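Side-chain contacts in tetratricopeptide TPR_2 repeat protein (Thermobaculum terrenum, PDB 5DJS), which belongs to glycosyltransferase family 41, combining tetratricopeptide repeats with a GT-B fold that binds uridine-5'-diphosphate: residues Met398-Leu403 with Ser425-Trp430; His175-Phe180 with Thr266-Ile271; Tyr308-Pro313 with Gly502-Glu507; Thr437-Gly440 with Gly445-Thr448. The protein carries 1 engineered substitution. All coordinates share one frame; numbering follows the deposited sequence.

Contact 1. Residues Met398-Leu403 with Ser425-Trp430; sequences MPRTDL and SLEALW. With UDP (uridine-5'-diphosphate), chain E.
L403 and E427 have the nearest CA atoms of the two segments, yet these lie 9.2 Å apart, so the start of helix 400-405 and helix 423-430 meet through long side chains beside the UDP ribose. The central link is a salt bridge, R400 NH1 to E427 OE2 at 2.7 Å. The carboxylate uses the lone pair of OE2 that faces away from OE1, and OE2 lies close to the guanidinium plane, although the two planes are turned 50° apart. Arginine suits the place by its length: with CG anti to the backbone N (chi1 165°) and two further bends, it reaches past the ribose. E427 OE2 also lies against UDP O2', though the modelled length is doubtfully short; the salt bridge from R400 probably helps to position this carboxylate. L403 CD2 touches both acid and sugar, 3.9 Å from E427 OE1 and from UDP C2', and the two side chains cross at about a right angle. R400 NH1 comes to the rim of the W430 indole, 4.0 Å from CZ3. The M398 backbone recognises the base, its O accepting from UDP N3 at 2.9 Å. Y179 makes a cation-pi contact with R400, and W430 NE1 donates to C311 O. Helix 423-430 itself packs on V435 of strand 435-438, on helix 447-454 through L451 and on W492 of helix 479-521.

Contact 2. Residues His175-Phe180 with Thr266-Ile271; sequences HPVGYF and TWLAAI
V177 and L268 bring the two backbones nearest, with CA atoms 6.8 Å apart: the first turn of helix 176-187 sits beside the irregular loop that leaves strand 263-266. Both belong to the N-terminal Rossmann-like half of the GT-B fold, in which helices and loops extend from the ends of a parallel sheet. The helix turn is held by its own backbone bonds, such as Y179 N to H175 O at 2.9 Å, while no hydrogen bond crosses to the loop. The join is packing, mostly apolar, and L268 is central to it. Its side chain points at the helix and its two methyls part, CD1 going to F180 and CD2 to V177. CD1 lies against F180 CB at 3.3 Å and is also near CG, approaching the ring obliquely. A branched leucine suits this position because two methyls can serve two residues three apart on the helix. F180 has CG anti to its carbonyl carbon (chi1 -70°), which carries the ring away from L268 to pack on T423 and L426 of helix 423-430, in the other half of the fold; its side chain is about 7 Å from the bound UDP at nearest. W267 adds a looser touch, its six-membered ring bringing CH2 to 4.4 Å from F180 O. V177, short and branched at CB, gives the second L268 methyl a surface of CA and both CG atoms. Of these V177 CA is the nearest, 3.5 Å from L268 CD2.

Contact 3. Residues Tyr308-Pro313 with Gly502-Glu507; sequences YLPCNP and GSFTAE
Y308 O is approached by two groups: F504 CE1 lies 3.4 Å away, with CZ of the same ring nearly as close, and the indole NE1 of W267 donates a hydrogen bond to it. The phenylalanine carbons meet this oxygen obliquely, so its directed bond is the one from W267. F504 stands on helix 479-521 and carries the contact of residues 502-507 with the loop; the CA atoms of P310 and F504 are 5.7 Å apart. With CG anti to the backbone N (chi1 172°), the ring is brought over the loop, one face toward the L309-P310 peptide. P310 N lies over the ring centre, 3.8 Å above the plane, and L309 C is displaced toward the rim. P310 CD makes a CH-pi contact with the same face, 22° off the ring normal, and lies 3.7 Å from F504 CE2. Proline suits the site because it presents its CB and CD methylenes to the aromatic ring and has no N-H to satisfy beneath it. The loop runs between the two sheets of the GT-B fold, from strand 300-304 to strand 332-335. F504 also packs on V184 of helix 176-187, so the long C-terminal helix returns to the N-terminal half, as is usual in GT-B proteins. Residues 502-507 thus hold the loop by shape, dispersion and the CH-pi term, with no hydrogen bond of their own to it, while the directed polar link from the same helix comes nearby, where D500 OD2 accepts from C311 N.

Contact 4. Residues Thr437-Gly440 with Gly445-Thr448; sequences TLEG and GRAT
G440 N donates to G445 O at 2.9 Å and 158°, the first of two hydrogen bonds that close the turn where the chain leaves strand 435-438 and doubles back into helix 447-454 of a beta-alpha-beta unit. In the second, R446 NH1 donates to G440 O at 2.8 Å: the arginine runs extended to CD and then bends (chi3 95°), which brings NH1 back to that carbonyl. Having no side chains, the two glycines let the backbones meet directly, CA to CA at 4.7 Å.

The charged pair is looser. E439 OE1 and R446 NH2 form a long salt bridge of 3.8 Å, with the carboxylate and guanidinium planes stacked only 7° apart and no N-H aimed at the oxygen. E439 CG lies over the guanidinium face. The stronger partners are R453 for E439 and, for R446 NE, H287 O.

Packing completes the contact at the buried end, where T437 CG2 meets T448 CB at 3.3 Å. T437 contributes its methyl; T448 presents CB here while its OG1 bonds S420 and D415.

Directed bonding is thus concentrated on the backbone of G440, whose N and O are both used, whereas the stacked ion pair contributes mainly electrostatic attraction.

How the contacts relate
Contact 2 comes first along the chain, beside the N-terminal parallel sheet. Contact 3 begins in the linker between the sheets and ends on helix 479-521; in sequence, contacts 1 and 4 fall between its two segments, one after the other in the C-terminal half. Centres of contacts 2 and 3 are 13 Å apart and the two touch, L268 packing on L309. Contacts 1 and 2, 16 Å apart between centres, touch where the two halves meet beside UDP. Contacts 1 and 4 are 19 Å apart on successive elements, helix 423-430 and strand 435-438. Contact 1 lies in the UDP pocket; contacts 2, 3 and 4 lie close by, and together they join the halves, the linker and the C-terminal helix.

Contact 1. Residues Met398-Leu403 with Ser425-Trp430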
loop_
_atom_site.group_PDB
_atom_site.type_symbol
_atom_site.label_atom_id
_atom_site.label_comp_id
_atom_site.label_asym_id
_atom_site.label_seq_id
_atom_site.Cartn_x
_atom_site.Cartn_y
_atom_site.Cartn_z
ATOM N N MET A 398 10.696 -9.496 9.167
ATOM C CA MET A 398 10.354 -10.842 9.639
ATOM C C MET A 398 9.073 -11.386 9.017
ATOM O O MET A 398 8.267 -10.616 8.488
ATOM C CB MET A 398 10.084 -10.787 11.134
ATOM C CG MET A 398 11.255 -10.356 11.982
ATOM S SD MET A 398 10.724 -10.245 13.691
ATOM C CE MET A 398 9.866 -8.702 13.676
ATOM N N PRO A 399 8.852 -12.717 9.124
ATOM C CA PRO A 399 7.532 -13.291 8.840
ATOM C C PRO A 399 6.410 -12.621 9.649
ATOM O O PRO A 399 6.676 -11.988 10.676
ATOM C CB PRO A 399 7.692 -14.763 9.245
ATOM C CG PRO A 399 9.144 -15.053 9.059
ATOM C CD PRO A 399 9.870 -13.767 9.350
ATOM N N ARG A 400 5.177 -12.769 9.172
ATOM C CA ARG A 400 3.999 -12.080 9.738
ATOM C C ARG A 400 3.783 -12.353 11.240
ATOM O O ARG A 400 3.725 -11.409 12.023
ATOM C CB ARG A 400 2.747 -12.437 8.915
ATOM C CG ARG A 400 1.383 -12.112 9.527
ATOM C CD ARG A 400 0.687 -10.874 8.961
ATOM N NE ARG A 400 -0.744 -11.156 8.743
ATOM C CZ ARG A 400 -1.735 -10.261 8.731
ATOM N NH1 ARG A 400 -1.510 -8.964 8.935
ATOM N NH2 ARG A 400 -2.986 -10.675 8.516
ATOM N N THR A 401 3.664 -13.621 11.633
ATOM C CA THR A 401 3.429 -13.976 13.046
ATOM C C THR A 401 4.621 -13.662 13.952
ATOM O O THR A 401 4.426 -13.346 15.127
ATOM C CB THR A 401 3.059 -15.464 13.245
ATOM O OG1 THR A 401 4.056 -16.295 12.647
ATOM C CG2 THR A 401 1.688 -15.779 12.642
ATOM N N ASP A 402 5.841 -13.763 13.418
ATOM C CA ASP A 402 7.036 -13.336 14.149
ATOM C C ASP A 402 6.993 -11.833 14.449
ATOM O O ASP A 402 7.398 -11.413 15.533
ATOM C CB ASP A 402 8.329 -13.690 13.387
ATOM C CG ASP A 402 8.623 -15.196 13.374
ATOM O OD1 ASP A 402 7.734 -15.994 13.723
ATOM O OD2 ASP A 402 9.753 -15.584 13.006
ATOM N N LEU A 403 6.496 -11.036 13.500
ATOM C CA LEU A 403 6.376 -9.582 13.690
ATOM C C LEU A 403 5.277 -9.234 14.679
ATOM O O LEU A 403 5.473 -8.391 15.560
ATOM C CB LEU A 403 6.119 -8.861 12.365
ATOM C CG LEU A 403 6.005 -7.325 12.423
ATOM C CD1 LEU A 403 7.363 -6.638 12.298
ATOM C CD2 LEU A 403 5.047 -6.820 11.357
ATOM N N SER A 425 -0.946 -0.471 12.145
ATOM C CA SER A 425 -1.735 0.045 13.273
ATOM C C SER A 425 -2.759 -0.971 13.761
ATOM O O SER A 425 -2.895 -1.186 14.970
ATOM C CB SER A 425 -2.434 1.343 12.894
ATOM O OG SER A 425 -1.486 2.214 12.335
ATOM N N LEU A 426 -3.461 -1.596 12.816
ATOM C CA LEU A 426 -4.425 -2.635 13.144
ATOM C C LEU A 426 -3.722 -3.831 13.797
ATOM O O LEU A 426 -4.219 -4.383 14.779
ATOM C CB LEU A 426 -5.196 -3.067 11.900
ATOM C CG LEU A 426 -6.215 -4.188 12.081
ATOM C CD1 LEU A 426 -7.366 -3.759 12.972
ATOM C CD2 LEU A 426 -6.731 -4.618 10.722
ATOM N N GLU A 427 -2.564 -4.210 13.264
ATOM C CA GLU A 427 -1.777 -5.292 13.847
ATOM C C GLU A 427 -1.379 -5.015 15.291
ATOM O O GLU A 427 -1.377 -5.929 16.113
ATOM C CB GLU A 427 -0.527 -5.565 13.006
ATOM C CG GLU A 427 -0.822 -6.322 11.717
ATOM C CD GLU A 427 0.371 -6.423 10.795
ATOM O OE1 GLU A 427 1.352 -5.653 10.953
ATOM O OE2 GLU A 427 0.316 -7.287 9.901
ATOM N N ALA A 428 -1.034 -3.763 15.586
ATOM C CA ALA A 428 -0.681 -3.347 16.945
ATOM C C ALA A 428 -1.861 -3.558 17.886
ATOM O O ALA A 428 -1.731 -4.243 18.906
ATOM C CB ALA A 428 -0.234 -1.887 16.970
ATOM N N LEU A 429 -3.011 -2.998 17.520
ATOM C CA LEU A 429 -4.231 -3.158 18.314
ATOM C C LEU A 429 -4.570 -4.637 18.556
ATOM O O LEU A 429 -4.893 -5.009 19.678
ATOM C CB LEU A 429 -5.428 -2.440 17.672
ATOM C CG LEU A 429 -5.369 -0.925 17.399
ATOM C CD1 LEU A 429 -6.770 -0.375 17.178
ATOM C CD2 LEU A 429 -4.677 -0.137 18.496
ATOM N N TRP A 430 -4.457 -5.476 17.528
ATOM C CA TRP A 430 -4.652 -6.935 17.686
ATOM C C TRP A 430 -3.799 -7.557 18.807
ATOM O O TRP A 430 -4.220 -8.542 19.433
ATOM C CB TRP A 430 -4.356 -7.698 16.380
ATOM C CG TRP A 430 -5.394 -7.586 15.279
ATOM C CD1 TRP A 430 -6.713 -7.228 15.403
ATOM C CD2 TRP A 430 -5.189 -7.884 13.893
ATOM N NE1 TRP A 430 -7.327 -7.263 14.175
ATOM C CE2 TRP A 430 -6.416 -7.663 13.230
ATOM C CE3 TRP A 430 -4.079 -8.300 13.140
ATOM C CZ2 TRP A 430 -6.564 -7.846 11.846
ATOM C CZ3 TRP A 430 -4.231 -8.492 11.762
ATOM C CH2 TRP A 430 -5.464 -8.265 11.134
HETATM N N1 UDP E . 5.332 -6.947 7.405
HETATM C C2 UDP E . 6.176 -8.082 7.581
HETATM N N3 UDP E . 7.449 -7.915 7.986
HETATM C C4 UDP E . 7.942 -6.690 8.234
HETATM C C5 UDP E . 7.149 -5.560 8.080
HETATM C C6 UDP E . 5.833 -5.716 7.660
HETATM O O2 UDP E . 5.763 -9.246 7.362
HETATM O O4 UDP E . 9.117 -6.555 8.606
HETATM C "C1'" UDP E . 3.930 -7.122 6.966
HETATM C "C2'" UDP E . 2.998 -6.664 8.072
HETATM O "O2'" UDP E . 1.968 -7.648 8.187
HETATM C "C3'" UDP E . 2.522 -5.287 7.622
HETATM C "C4'" UDP E . 2.683 -5.284 6.103
HETATM O "O4'" UDP E . 3.594 -6.351 5.800
HETATM O "O3'" UDP E . 1.178 -5.020 8.001
HETATM C "C5'" UDP E . 3.231 -3.997 5.486
HETATM O "O5'" UDP E . 2.804 -2.816 6.164
HETATM P PA UDP E . 3.542 -1.407 5.852
HETATM O O1A UDP E . 3.345 -1.125 4.382
HETATM O O2A UDP E . 4.935 -1.498 6.431
HETATM O O3A UDP E . 2.777 -0.264 6.706
HETATM P PB UDP E . 1.189 0.029 6.636
HETATM O O1B UDP E . 0.507 -1.300 6.781
HETATM O O2B UDP E . 0.944 0.891 7.830
HETATM O O3B UDP E . 0.979 0.722 5.311
#

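Contact 2. Residues His175-Phe180 with Thr266-Ile271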
loop_
_atom_site.group_PDB
_atom_site.type_symbol
_atom_site.label_atom_id
_atom_site.label_comp_id
_atom_site.label_asym_id
_atom_site.label_seq_id
_atom_site.Cartn_x
_atom_site.Cartn_y
_atom_site.Cartn_z
ATOM N N HIS A 175 -0.174 -10.154 1.563
ATOM C CA HIS A 175 -0.011 -8.734 1.322
ATOM C C HIS A 175 -1.276 -8.048 1.826
ATOM O O HIS A 175 -2.360 -8.594 1.672
ATOM C CB HIS A 175 0.164 -8.480 -0.183
ATOM C CG HIS A 175 0.336 -7.039 -0.535
ATOM N ND1 HIS A 175 1.544 -6.383 -0.442
ATOM C CD2 HIS A 175 -0.555 -6.119 -0.956
ATOM C CE1 HIS A 175 1.389 -5.118 -0.798
ATOM N NE2 HIS A 175 0.122 -4.933 -1.116
ATOM N N PRO A 176 -1.153 -6.857 2.435
ATOM C CA PRO A 176 -2.320 -6.123 2.926
ATOM C C PRO A 176 -3.609 -6.295 2.128
ATOM O O PRO A 176 -4.645 -6.584 2.719
ATOM C CB PRO A 176 -1.836 -4.677 2.864
ATOM C CG PRO A 176 -0.407 -4.812 3.310
ATOM C CD PRO A 176 0.087 -6.137 2.781
ATOM N N VAL A 177 -3.536 -6.120 0.808
ATOM C CA VAL A 177 -4.670 -6.354 -0.099
ATOM C C VAL A 177 -5.292 -7.722 0.147
ATOM O O VAL A 177 -6.455 -7.812 0.534
ATOM C CB VAL A 177 -4.278 -6.195 -1.594
ATOM C CG1 VAL A 177 -5.337 -6.775 -2.527
ATOM C CG2 VAL A 177 -4.033 -4.722 -1.925
ATOM N N GLY A 178 -4.511 -8.776 -0.060
ATOM C CA GLY A 178 -4.958 -10.141 0.218
ATOM C C GLY A 178 -5.445 -10.407 1.645
ATOM O O GLY A 178 -6.384 -11.190 1.846
ATOM N N TYR A 179 -4.810 -9.766 2.628
ATOM C CA TYR A 179 -5.175 -9.952 4.038
ATOM C C TYR A 179 -6.580 -9.432 4.336
ATOM O O TYR A 179 -7.345 -10.096 5.027
ATOM C CB TYR A 179 -4.149 -9.290 4.991
ATOM C CG TYR A 179 -2.746 -9.905 4.982
ATOM C CD1 TYR A 179 -2.555 -11.294 4.884
ATOM C CD2 TYR A 179 -1.610 -9.101 5.111
ATOM C CE1 TYR A 179 -1.285 -11.853 4.887
ATOM C CE2 TYR A 179 -0.335 -9.655 5.111
ATOM C CZ TYR A 179 -0.179 -11.031 4.999
ATOM O OH TYR A 179 1.081 -11.593 4.991
ATOM N N PHE A 180 -6.910 -8.254 3.808
ATOM C CA PHE A 180 -8.238 -7.648 3.995
ATOM C C PHE A 180 -9.311 -8.152 3.018
ATOM O O PHE A 180 -10.506 -8.020 3.298
ATOM C CB PHE A 180 -8.152 -6.131 3.885
ATOM C CG PHE A 180 -7.435 -5.473 5.031
ATOM C CD1 PHE A 180 -7.980 -5.493 6.308
ATOM C CD2 PHE A 180 -6.229 -4.795 4.828
ATOM C CE1 PHE A 180 -7.332 -4.875 7.365
ATOM C CE2 PHE A 180 -5.576 -4.177 5.886
ATOM C CZ PHE A 180 -6.131 -4.212 7.152
ATOM N N THR A 266 -13.064 1.927 -6.628
ATOM C CA THR A 266 -11.705 1.756 -6.075
ATOM C C THR A 266 -11.803 1.679 -4.540
ATOM O O THR A 266 -12.480 2.497 -3.912
ATOM C CB THR A 266 -10.715 2.844 -6.587
ATOM O OG1 THR A 266 -9.366 2.434 -6.324
ATOM C CG2 THR A 266 -10.974 4.232 -5.979
ATOM N N TRP A 267 -11.154 0.677 -3.954
ATOM C CA TRP A 267 -11.281 0.388 -2.523
ATOM C C TRP A 267 -10.055 -0.384 -2.005
ATOM O O TRP A 267 -9.439 -1.161 -2.758
ATOM C CB TRP A 267 -12.562 -0.428 -2.252
ATOM C CG TRP A 267 -12.632 -0.993 -0.850
ATOM C CD1 TRP A 267 -12.821 -0.295 0.309
ATOM C CD2 TRP A 267 -12.493 -2.365 -0.469
ATOM N NE1 TRP A 267 -12.811 -1.145 1.387
ATOM C CE2 TRP A 267 -12.612 -2.422 0.937
ATOM C CE3 TRP A 267 -12.290 -3.553 -1.178
ATOM C CZ2 TRP A 267 -12.524 -3.616 1.646
ATOM C CZ3 TRP A 267 -12.200 -4.752 -0.471
ATOM C CH2 TRP A 267 -12.317 -4.771 0.927
ATOM N N LEU A 268 -9.710 -0.139 -0.733
ATOM C CA LEU A 268 -8.707 -0.901 0.035
ATOM C C LEU A 268 -7.304 -0.299 -0.011
ATOM O O LEU A 268 -6.744 0.013 1.025
ATOM C CB LEU A 268 -8.683 -2.388 -0.354
ATOM C CG LEU A 268 -7.882 -3.342 0.517
ATOM C CD1 LEU A 268 -8.637 -3.618 1.787
ATOM C CD2 LEU A 268 -7.673 -4.656 -0.197
ATOM N N ALA A 269 -6.752 -0.131 -1.205
ATOM C CA ALA A 269 -5.404 0.411 -1.383
ATOM C C ALA A 269 -5.423 1.918 -1.592
ATOM O O ALA A 269 -4.431 2.595 -1.317
ATOM C CB ALA A 269 -4.713 -0.273 -2.561
ATOM N N ALA A 270 -6.543 2.443 -2.079
ATOM C CA ALA A 270 -6.653 3.850 -2.396
ATOM C C ALA A 270 -6.389 4.680 -1.160
ATOM O O ALA A 270 -6.945 4.411 -0.104
ATOM C CB ALA A 270 -8.028 4.161 -2.963
ATOM N N ILE A 271 -5.475 5.637 -1.307
ATOM C CA ILE A 271 -5.245 6.731 -0.342
ATOM C C ILE A 271 -5.612 8.102 -0.911
ATOM O O ILE A 271 -5.512 9.118 -0.218
ATOM C CB ILE A 271 -3.770 6.780 0.127
ATOM C CG1 ILE A 271 -2.816 6.896 -1.069
ATOM C CG2 ILE A 271 -3.438 5.546 0.962
ATOM C CD1 ILE A 271 -1.450 7.423 -0.708
#

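Contact 3. Residues Tyr308-Pro313 with Gly502-Glu507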
loop_
_atom_site.group_PDB
_atom_site.type_symbol
_atom_site.label_atom_id
_atom_site.label_comp_id
_atom_site.label_asym_id
_atom_site.label_seq_id
_atom_site.Cartn_x
_atom_site.Cartn_y
_atom_site.Cartn_z
ATOM N N TYR A 308 -13.496 1.577 7.236
ATOM C CA TYR A 308 -13.525 1.173 5.818
ATOM C C TYR A 308 -12.924 -0.202 5.490
ATOM O O TYR A 308 -12.885 -0.562 4.323
ATOM C CB TYR A 308 -12.895 2.260 4.934
ATOM C CG TYR A 308 -11.370 2.233 4.799
ATOM C CD1 TYR A 308 -10.529 2.409 5.910
ATOM C CD2 TYR A 308 -10.771 2.073 3.548
ATOM C CE1 TYR A 308 -9.149 2.400 5.775
ATOM C CE2 TYR A 308 -9.389 2.069 3.405
ATOM C CZ TYR A 308 -8.582 2.230 4.518
ATOM O OH TYR A 308 -7.213 2.227 4.371
ATOM N N LEU A 309 -12.472 -0.958 6.496
ATOM C CA LEU A 309 -11.875 -2.275 6.300
ATOM C C LEU A 309 -12.375 -3.258 7.359
ATOM O O LEU A 309 -12.823 -2.824 8.422
ATOM C CB LEU A 309 -10.360 -2.165 6.431
ATOM C CG LEU A 309 -9.650 -1.184 5.505
ATOM C CD1 LEU A 309 -8.198 -1.038 5.902
ATOM C CD2 LEU A 309 -9.732 -1.686 4.090
ATOM N N PRO A 310 -12.277 -4.582 7.085
ATOM C CA PRO A 310 -12.587 -5.588 8.107
ATOM C C PRO A 310 -11.433 -5.809 9.105
ATOM O O PRO A 310 -10.320 -6.153 8.701
ATOM C CB PRO A 310 -12.846 -6.857 7.279
ATOM C CG PRO A 310 -11.996 -6.699 6.063
ATOM C CD PRO A 310 -11.877 -5.214 5.808
ATOM N N CYS A 311 -11.726 -5.639 10.396
ATOM C CA CYS A 311 -10.738 -5.707 11.491
ATOM C C CYS A 311 -10.584 -7.072 12.205
ATOM O O CYS A 311 -9.826 -7.179 13.181
ATOM C CB CYS A 311 -11.082 -4.635 12.522
ATOM S SG CYS A 311 -11.083 -2.961 11.851
ATOM N N ASN A 312 -11.276 -8.110 11.741
ATOM C CA ASN A 312 -11.141 -9.436 12.363
ATOM C C ASN A 312 -9.749 -10.030 12.122
ATOM O O ASN A 312 -9.263 -10.001 10.993
ATOM C CB ASN A 312 -12.235 -10.401 11.872
ATOM C CG ASN A 312 -12.114 -10.726 10.395
ATOM O OD1 ASN A 312 -12.111 -9.829 9.563
ATOM N ND2 ASN A 312 -11.978 -12.000 10.069
ATOM N N PRO A 313 -9.104 -10.576 13.170
ATOM C CA PRO A 313 -7.720 -11.030 13.039
ATOM C C PRO A 313 -7.609 -12.419 12.434
ATOM O O PRO A 313 -8.589 -13.152 12.429
ATOM C CB PRO A 313 -7.257 -11.085 14.485
ATOM C CG PRO A 313 -8.470 -11.575 15.198
ATOM C CD PRO A 313 -9.647 -10.938 14.493
ATOM N N GLY A 502 -18.406 -10.522 9.113
ATOM C CA GLY A 502 -19.760 -10.450 8.562
ATOM C C GLY A 502 -20.403 -9.085 8.692
ATOM O O GLY A 502 -21.182 -8.673 7.830
ATOM N N SER A 503 -20.077 -8.375 9.765
ATOM C CA SER A 503 -20.608 -7.035 9.980
ATOM C C SER A 503 -20.100 -6.059 8.907
ATOM O O SER A 503 -20.885 -5.281 8.354
ATOM C CB SER A 503 -20.246 -6.539 11.378
ATOM O OG SER A 503 -21.079 -5.463 11.740
ATOM N N PHE A 504 -18.797 -6.124 8.596
ATOM C CA PHE A 504 -18.212 -5.270 7.554
ATOM C C PHE A 504 -18.763 -5.580 6.160
ATOM O O PHE A 504 -19.216 -4.669 5.463
ATOM C CB PHE A 504 -16.676 -5.369 7.487
ATOM C CG PHE A 504 -16.089 -4.647 6.291
ATOM C CD1 PHE A 504 -16.059 -3.259 6.259
ATOM C CD2 PHE A 504 -15.624 -5.348 5.176
ATOM C CE1 PHE A 504 -15.555 -2.570 5.165
ATOM C CE2 PHE A 504 -15.120 -4.664 4.070
ATOM C CZ PHE A 504 -15.082 -3.275 4.066
ATOM N N THR A 505 -18.715 -6.851 5.748
ATOM C CA THR A 505 -19.033 -7.163 4.349
ATOM C C THR A 505 -20.516 -6.932 4.055
ATOM O O THR A 505 -20.873 -6.671 2.918
ATOM C CB THR A 505 -18.588 -8.557 3.828
ATOM O OG1 THR A 505 -19.718 -9.411 3.652
ATOM C CG2 THR A 505 -17.559 -9.227 4.700
ATOM N N ALA A 506 -21.369 -7.017 5.070
ATOM C CA ALA A 506 -22.770 -6.634 4.918
ATOM C C ALA A 506 -22.886 -5.131 4.653
ATOM O O ALA A 506 -23.659 -4.725 3.794
ATOM C CB ALA A 506 -23.584 -7.040 6.150
ATOM N N GLU A 507 -22.123 -4.316 5.382
ATOM C CA GLU A 507 -22.119 -2.853 5.158
ATOM C C GLU A 507 -21.590 -2.447 3.757
ATOM O O GLU A 507 -22.071 -1.468 3.154
ATOM C CB GLU A 507 -21.342 -2.139 6.269
ATOM C CG GLU A 507 -22.181 -1.810 7.489
ATOM C CD GLU A 507 -22.967 -0.520 7.316
ATOM O OE1 GLU A 507 -22.361 0.519 6.929
ATOM O OE2 GLU A 507 -24.196 -0.543 7.570
#

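Contact 4. Residues Thr437-Gly440 with Gly445-Thr448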
loop_
_atom_site.group_PDB
_atom_site.type_symbol
_atom_site.label_atom_id
_atom_site.label_comp_id
_atom_site.label_asym_id
_atom_site.label_seq_id
_atom_site.Cartn_x
_atom_site.Cartn_y
_atom_site.Cartn_z
ATOM N N THR A 437 -1.418 8.663 16.880
ATOM C CA THR A 437 -1.460 9.156 15.495
ATOM C C THR A 437 -1.748 10.640 15.447
ATOM O O THR A 437 -2.267 11.205 16.410
ATOM C CB THR A 437 -2.574 8.490 14.658
ATOM O OG1 THR A 437 -3.864 8.968 15.072
ATOM C CG2 THR A 437 -2.567 7.002 14.825
ATOM N N LEU A 438 -1.418 11.257 14.312
ATOM C CA LEU A 438 -1.953 12.565 13.943
ATOM C C LEU A 438 -3.106 12.359 12.949
ATOM O O LEU A 438 -2.993 11.583 11.998
ATOM C CB LEU A 438 -0.865 13.449 13.331
ATOM C CG LEU A 438 -1.274 14.853 12.848
ATOM C CD1 LEU A 438 -1.741 15.722 14.002
ATOM C CD2 LEU A 438 -0.140 15.549 12.103
ATOM N N GLU A 439 -4.222 13.041 13.190
ATOM C CA GLU A 439 -5.328 13.084 12.244
ATOM C C GLU A 439 -5.002 14.205 11.263
ATOM O O GLU A 439 -5.114 15.386 11.607
ATOM C CB GLU A 439 -6.656 13.333 12.981
ATOM C CG GLU A 439 -7.898 13.253 12.113
ATOM C CD GLU A 439 -9.188 13.423 12.903
ATOM O OE1 GLU A 439 -9.927 12.421 13.021
ATOM O OE2 GLU A 439 -9.459 14.546 13.401
ATOM N N GLY A 440 -4.549 13.831 10.063
ATOM C CA GLY A 440 -4.304 14.783 8.972
ATOM C C GLY A 440 -5.603 15.255 8.328
ATOM O O GLY A 440 -6.632 14.603 8.453
ATOM N N GLY A 445 -3.484 10.705 5.376
ATOM C CA GLY A 445 -3.107 10.834 6.794
ATOM C C GLY A 445 -4.209 10.540 7.808
ATOM O O GLY A 445 -4.223 11.150 8.881
ATOM N N ARG A 446 -5.130 9.618 7.477
ATOM C CA ARG A 446 -6.299 9.308 8.331
ATOM C C ARG A 446 -6.678 7.829 8.452
ATOM O O ARG A 446 -7.707 7.512 9.051
ATOM C CB ARG A 446 -7.518 10.086 7.827
ATOM C CG ARG A 446 -7.498 11.564 8.164
ATOM C CD ARG A 446 -8.597 12.294 7.424
ATOM N NE ARG A 446 -9.796 12.424 8.235
ATOM C CZ ARG A 446 -10.140 13.500 8.944
ATOM N NH1 ARG A 446 -9.383 14.597 8.973
ATOM N NH2 ARG A 446 -11.273 13.485 9.637
ATOM N N ALA A 447 -5.877 6.918 7.915
ATOM C CA ALA A 447 -6.206 5.496 8.022
ATOM C C ALA A 447 -6.276 5.054 9.496
ATOM O O ALA A 447 -7.163 4.286 9.876
ATOM C CB ALA A 447 -5.203 4.644 7.254
ATOM N N THR A 448 -5.349 5.553 10.314
ATOM C CA THR A 448 -5.303 5.202 11.735
ATOM C C THR A 448 -6.234 6.069 12.570
ATOM O O THR A 448 -6.902 5.557 13.472
ATOM C CB THR A 448 -3.886 5.336 12.306
ATOM O OG1 THR A 448 -3.356 6.628 11.969
ATOM C CG2 THR A 448 -3.013 4.328 11.751
#